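Local coordinates for protein o-succinylbenzoate synthase (Synechococcus elongatus, PDB 2OZT) that converts 2-succinyl-6-hydroxy-2,4-cyclohexadiene-1-carboxylate (SHCHC) to 2-succinylbenzoate by metal-dependent dehydration, a step on the route to phylloquinone, at residues D202-V214 with V230-F242. Sequence-based numbering, arbitrary orientation.
Sequences DQWQALLSLAQTV and VQRWVDRGWPGFF. With PO4 (phosphate ion), chain C.
Arg236 and Trp204 give a clear case of cation-pi stacking between consecutive helices of a (beta/alpha)7beta barrel, the C-terminal domain of the enolase superfamily. The guanidinium, on a chain extended from CG to NE, lies flat on the indole, its plane 5° from the ring, and CZ of Arg236 stands 3.7 Å from the centroid of the six-membered ring of Trp204. CG of Trp204 sits between its backbone N and carbonyl carbon (chi1 68°), which presents one indole face to Arg236 while CG of Gln205 lies over the other. The second face of the guanidinium rests on CG of Arg232.

Along the helix from this stack, contacts are mainly apolar. The edge of Trp233 meets O of Trp204, 3.5 Å from CH2 of Trp233, and CB of Leu208, while CB of Trp204 lies out of the ring plane, 3.6 Å from CZ2 of Trp233. Trp238 likewise points its rim at the helix backbone, CZ3 lying 3.5 Å from O of Leu207, while CB of Ala211 comes obliquely to the same atom. Pro239 adds CG, 3.8 Å from CB of Ala211. The indole of Trp238 is tied back by NE1 donating to O of Phe241 (3.0 Å) and also touches Ile218 and Leu220 of strand 218-220, between the two helices in sequence.

Polar contact is indirect: a water accepts from NE2 of Gln212 and donates to O of Gly237, which closes helix 227-235 in a Schellman motif. An alanine in place of Trp204 would probably strip the Arg236 guanidinium of the indole stacked on one face, leaving it held less firmly by Trp233 and the Arg232 chain. With no direct hydrogen bond, the interface depends on aromatic and aliphatic surface, one stacked cation and bridging water.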
loop_
_atom_site.group_PDB
_atom_site.type_symbol
_atom_site.label_atom_id
_atom_site.label_comp_id
_atom_site.label_asym_id
_atom_site.label_seq_id
_atom_site.Cartn_x
_atom_site.Cartn_y
_atom_site.Cartn_z
ATOM N N ASP A 202 12.515 -10.692 8.441
ATOM C CA ASP A 202 12.938 -11.697 9.408
ATOM C C ASP A 202 13.846 -11.119 10.491
ATOM O O ASP A 202 13.974 -11.724 11.576
ATOM C CB ASP A 202 13.623 -12.884 8.704
ATOM C CG ASP A 202 14.932 -12.490 8.072
ATOM O OD1 ASP A 202 14.912 -11.686 7.126
ATOM O OD2 ASP A 202 15.996 -12.977 8.530
ATOM N N GLN A 203 14.526 -10.002 10.204
ATOM C CA GLN A 203 15.440 -9.365 11.143
ATOM C C GLN A 203 14.710 -8.346 11.994
ATOM O O GLN A 203 15.134 -7.214 12.141
ATOM C CB GLN A 203 16.619 -8.721 10.388
ATOM C CG GLN A 203 17.484 -9.779 9.671
ATOM C CD GLN A 203 18.753 -9.259 9.064
ATOM O OE1 GLN A 203 18.809 -8.161 8.536
ATOM N NE2 GLN A 203 19.803 -10.089 9.111
ATOM N N TRP A 204 13.610 -8.790 12.599
ATOM C CA TRP A 204 12.765 -7.865 13.356
ATOM C C TRP A 204 13.435 -7.258 14.579
ATOM O O TRP A 204 13.199 -6.110 14.926
ATOM C CB TRP A 204 11.440 -8.518 13.720
ATOM C CG TRP A 204 11.514 -9.654 14.721
ATOM C CD1 TRP A 204 11.574 -10.994 14.441
ATOM C CD2 TRP A 204 11.490 -9.537 16.142
ATOM N NE1 TRP A 204 11.595 -11.722 15.620
ATOM C CE2 TRP A 204 11.544 -10.851 16.674
ATOM C CE3 TRP A 204 11.440 -8.455 17.022
ATOM C CZ2 TRP A 204 11.551 -11.101 18.049
ATOM C CZ3 TRP A 204 11.437 -8.712 18.411
ATOM C CH2 TRP A 204 11.489 -10.032 18.892
ATOM N N GLN A 205 14.289 -8.029 15.262
ATOM C CA GLN A 205 14.943 -7.488 16.443
ATOM C C GLN A 205 15.892 -6.367 16.099
ATOM O O GLN A 205 15.940 -5.345 16.814
ATOM C CB GLN A 205 15.696 -8.563 17.231
ATOM C CG GLN A 205 14.861 -9.783 17.540
ATOM C CD GLN A 205 15.052 -10.952 16.558
ATOM O OE1 GLN A 205 15.151 -10.790 15.316
ATOM N NE2 GLN A 205 15.102 -12.164 17.130
ATOM N N ALA A 206 16.642 -6.523 15.004
ATOM C CA ALA A 206 17.547 -5.457 14.597
ATOM C C ALA A 206 16.775 -4.236 14.047
ATOM O O ALA A 206 17.173 -3.091 14.242
ATOM C CB ALA A 206 18.555 -5.983 13.588
ATOM N N LEU A 207 15.643 -4.496 13.394
ATOM C CA LEU A 207 14.857 -3.384 12.863
ATOM C C LEU A 207 14.355 -2.541 14.021
ATOM O O LEU A 207 14.412 -1.325 13.984
ATOM C CB LEU A 207 13.617 -3.925 12.137
ATOM C CG LEU A 207 13.709 -4.275 10.655
ATOM C CD1 LEU A 207 12.458 -4.982 10.232
ATOM C CD2 LEU A 207 13.906 -2.989 9.848
ATOM N N LEU A 208 13.862 -3.231 15.056
ATOM C CA LEU A 208 13.374 -2.531 16.238
ATOM C C LEU A 208 14.480 -1.739 16.950
ATOM O O LEU A 208 14.335 -0.552 17.256
ATOM C CB LEU A 208 12.678 -3.521 17.165
ATOM C CG LEU A 208 12.058 -2.939 18.436
ATOM C CD1 LEU A 208 10.914 -1.933 18.119
ATOM C CD2 LEU A 208 11.554 -4.092 19.341
ATOM N N SER A 209 15.635 -2.395 17.157
ATOM C CA SER A 209 16.759 -1.739 17.809
ATOM C C SER A 209 17.268 -0.520 17.022
ATOM O O SER A 209 17.520 0.532 17.586
ATOM C CB SER A 209 17.915 -2.726 18.020
ATOM O OG SER A 209 18.959 -2.026 18.657
ATOM N N LEU A 210 17.356 -0.659 15.692
ATOM C CA LEU A 210 17.712 0.492 14.872
ATOM C C LEU A 210 16.699 1.629 15.063
ATOM O O LEU A 210 17.069 2.766 15.278
ATOM C CB LEU A 210 17.762 0.117 13.383
ATOM C CG LEU A 210 19.008 -0.626 12.892
ATOM C CD1 LEU A 210 18.765 -1.115 11.463
ATOM C CD2 LEU A 210 20.253 0.282 13.000
ATOM N N ALA A 211 15.406 1.326 14.955
ATOM C CA ALA A 211 14.463 2.422 15.080
ATOM C C ALA A 211 14.565 3.139 16.417
ATOM O O ALA A 211 14.319 4.332 16.503
ATOM C CB ALA A 211 13.086 1.903 14.899
ATOM N N GLN A 212 14.865 2.358 17.459
ATOM C CA GLN A 212 14.965 2.904 18.818
ATOM C C GLN A 212 16.261 3.688 19.077
ATOM O O GLN A 212 16.378 4.354 20.098
ATOM C CB GLN A 212 14.855 1.763 19.837
ATOM C CG GLN A 212 13.443 1.138 19.858
ATOM C CD GLN A 212 13.403 -0.199 20.616
ATOM O OE1 GLN A 212 14.397 -0.924 20.677
ATOM N NE2 GLN A 212 12.253 -0.544 21.130
ATOM N N THR A 213 17.195 3.645 18.142
ATOM C CA THR A 213 18.495 4.254 18.437
ATOM C C THR A 213 18.989 5.264 17.416
ATOM O O THR A 213 19.768 6.164 17.764
ATOM C CB THR A 213 19.583 3.187 18.575
ATOM O OG1 THR A 213 19.628 2.379 17.397
ATOM C CG2 THR A 213 19.312 2.295 19.770
ATOM N N VAL A 214 18.566 5.144 16.166
ATOM C CA VAL A 214 19.081 6.067 15.143
ATOM C C VAL A 214 18.254 7.335 15.018
ATOM O O VAL A 214 17.081 7.340 15.400
ATOM C CB VAL A 214 19.216 5.393 13.756
ATOM C CG1 VAL A 214 20.029 4.109 13.862
ATOM C CG2 VAL A 214 17.810 5.034 13.181
ATOM N N VAL A 230 0.555 -5.439 11.886
ATOM C CA VAL A 230 0.543 -4.078 12.437
ATOM C C VAL A 230 0.408 -4.107 13.954
ATOM O O VAL A 230 1.157 -3.433 14.674
ATOM C CB VAL A 230 -0.554 -3.190 11.803
ATOM C CG1 VAL A 230 -0.603 -1.799 12.444
ATOM C CG2 VAL A 230 -0.320 -3.052 10.259
ATOM N N GLN A 231 -0.568 -4.887 14.437
ATOM C CA GLN A 231 -0.762 -4.970 15.889
ATOM C C GLN A 231 0.492 -5.497 16.589
ATOM O O GLN A 231 0.850 -4.983 17.657
ATOM C CB GLN A 231 -1.973 -5.850 16.210
ATOM C CG GLN A 231 -2.199 -5.974 17.718
ATOM C CD GLN A 231 -3.393 -6.770 18.071
ATOM O OE1 GLN A 231 -4.521 -6.277 17.979
ATOM N NE2 GLN A 231 -3.171 -8.001 18.535
ATOM N N ARG A 232 1.126 -6.535 16.030
ATOM C CA ARG A 232 2.383 -7.045 16.636
ATOM C C ARG A 232 3.458 -5.943 16.802
ATOM O O ARG A 232 4.151 -5.834 17.845
ATOM C CB ARG A 232 2.916 -8.222 15.818
ATOM C CG ARG A 232 4.227 -8.818 16.315
ATOM C CD ARG A 232 4.576 -10.091 15.505
ATOM N NE ARG A 232 3.564 -11.144 15.718
ATOM C CZ ARG A 232 2.687 -11.579 14.811
ATOM N NH1 ARG A 232 2.701 -11.104 13.572
ATOM N NH2 ARG A 232 1.796 -12.520 15.137
ATOM N N TRP A 233 3.576 -5.079 15.791
ATOM C CA TRP A 233 4.597 -4.022 15.835
ATOM C C TRP A 233 4.213 -2.884 16.775
ATOM O O TRP A 233 5.056 -2.297 17.440
ATOM C CB TRP A 233 4.867 -3.539 14.426
ATOM C CG TRP A 233 5.843 -4.445 13.716
ATOM C CD1 TRP A 233 5.591 -5.368 12.736
ATOM C CD2 TRP A 233 7.243 -4.519 13.984
ATOM N NE1 TRP A 233 6.768 -5.987 12.347
ATOM C CE2 TRP A 233 7.790 -5.470 13.097
ATOM C CE3 TRP A 233 8.093 -3.835 14.865
ATOM C CZ2 TRP A 233 9.144 -5.777 13.076
ATOM C CZ3 TRP A 233 9.444 -4.116 14.831
ATOM C CH2 TRP A 233 9.962 -5.083 13.955
ATOM N N VAL A 234 2.921 -2.583 16.862
ATOM C CA VAL A 234 2.477 -1.618 17.866
ATOM C C VAL A 234 2.823 -2.140 19.259
ATOM O O VAL A 234 3.268 -1.381 20.118
ATOM C CB VAL A 234 0.959 -1.432 17.767
ATOM C CG1 VAL A 234 0.426 -0.663 18.937
ATOM C CG2 VAL A 234 0.598 -0.701 16.430
ATOM N N ASP A 235 2.554 -3.418 19.481
ATOM C CA ASP A 235 2.736 -3.963 20.842
ATOM C C ASP A 235 4.220 -4.098 21.158
ATOM O O ASP A 235 4.590 -4.167 22.345
ATOM C CB ASP A 235 1.959 -5.285 21.023
ATOM C CG ASP A 235 0.445 -5.092 20.999
ATOM O OD1 ASP A 235 -0.041 -3.964 21.216
ATOM O OD2 ASP A 235 -0.258 -6.095 20.779
ATOM N N ARG A 236 5.060 -4.157 20.124
ATOM C CA ARG A 236 6.517 -4.081 20.303
ATOM C C ARG A 236 7.012 -2.661 20.568
ATOM O O ARG A 236 8.216 -2.450 20.778
ATOM C CB ARG A 236 7.238 -4.604 19.051
ATOM C CG ARG A 236 7.317 -6.111 19.000
ATOM C CD ARG A 236 7.757 -6.619 17.610
ATOM N NE ARG A 236 7.866 -8.073 17.620
ATOM C CZ ARG A 236 8.012 -8.837 16.550
ATOM N NH1 ARG A 236 8.077 -8.304 15.324
ATOM N NH2 ARG A 236 8.112 -10.147 16.708
ATOM N N GLY A 237 6.138 -1.670 20.513
ATOM C CA GLY A 237 6.569 -0.293 20.692
ATOM C C GLY A 237 7.260 0.308 19.487
ATOM O O GLY A 237 8.139 1.147 19.634
ATOM N N TRP A 238 6.854 -0.090 18.282
ATOM C CA TRP A 238 7.485 0.486 17.085
ATOM C C TRP A 238 7.356 1.995 17.123
ATOM O O TRP A 238 6.253 2.497 17.222
ATOM C CB TRP A 238 6.812 -0.049 15.840
ATOM C CG TRP A 238 7.414 0.498 14.560
ATOM C CD1 TRP A 238 6.803 1.334 13.659
ATOM C CD2 TRP A 238 8.716 0.231 14.053
ATOM N NE1 TRP A 238 7.648 1.596 12.606
ATOM C CE2 TRP A 238 8.846 0.950 12.846
ATOM C CE3 TRP A 238 9.800 -0.540 14.501
ATOM C CZ2 TRP A 238 10.012 0.899 12.057
ATOM C CZ3 TRP A 238 10.979 -0.567 13.730
ATOM C CH2 TRP A 238 11.063 0.121 12.500
ATOM N N PRO A 239 8.480 2.746 17.061
ATOM C CA PRO A 239 8.340 4.208 17.136
ATOM C C PRO A 239 8.275 4.920 15.780
ATOM O O PRO A 239 8.079 6.134 15.744
ATOM C CB PRO A 239 9.673 4.641 17.785
ATOM C CG PRO A 239 10.648 3.624 17.239
ATOM C CD PRO A 239 9.904 2.313 17.146
ATOM N N GLY A 240 8.419 4.167 14.696
ATOM C CA GLY A 240 8.427 4.741 13.368
ATOM C C GLY A 240 7.105 4.691 12.627
ATOM O O GLY A 240 6.005 4.752 13.234
ATOM N N PHE A 241 7.237 4.675 11.308
ATOM C CA PHE A 241 6.064 4.711 10.442
ATOM C C PHE A 241 5.621 3.327 9.988
ATOM O O PHE A 241 6.360 2.350 10.011
ATOM C CB PHE A 241 6.354 5.544 9.193
ATOM C CG PHE A 241 6.528 7.004 9.482
ATOM C CD1 PHE A 241 5.498 7.909 9.310
ATOM C CD2 PHE A 241 7.765 7.471 9.933
ATOM C CE1 PHE A 241 5.693 9.255 9.613
ATOM C CE2 PHE A 241 7.976 8.814 10.187
ATOM C CZ PHE A 241 6.931 9.717 10.047
ATOM N N PHE A 242 4.345 3.251 9.599
ATOM C CA PHE A 242 3.791 1.999 9.083
ATOM C C PHE A 242 3.213 2.317 7.707
ATOM O O PHE A 242 2.430 3.269 7.587
ATOM C CB PHE A 242 2.576 1.607 9.932
ATOM C CG PHE A 242 2.870 1.232 11.378
ATOM C CD1 PHE A 242 2.952 -0.092 11.755
ATOM C CD2 PHE A 242 2.952 2.216 12.370
ATOM C CE1 PHE A 242 3.161 -0.435 13.112
ATOM C CE2 PHE A 242 3.155 1.857 13.712
ATOM C CZ PHE A 242 3.256 0.543 14.056
HETATM P P PO4 C . 23.280 -10.110 8.033
HETATM O O1 PO4 C . 22.822 -10.880 6.819
HETATM O O2 PO4 C . 22.943 -10.968 9.229
HETATM O O3 PO4 C . 24.772 -9.781 8.008
HETATM O O4 PO4 C . 22.509 -8.833 8.204
HETATM O O HOH W 1 10.174 1.181 21.528
HETATM O O HOH W 2 10.368 -2.429 22.620
#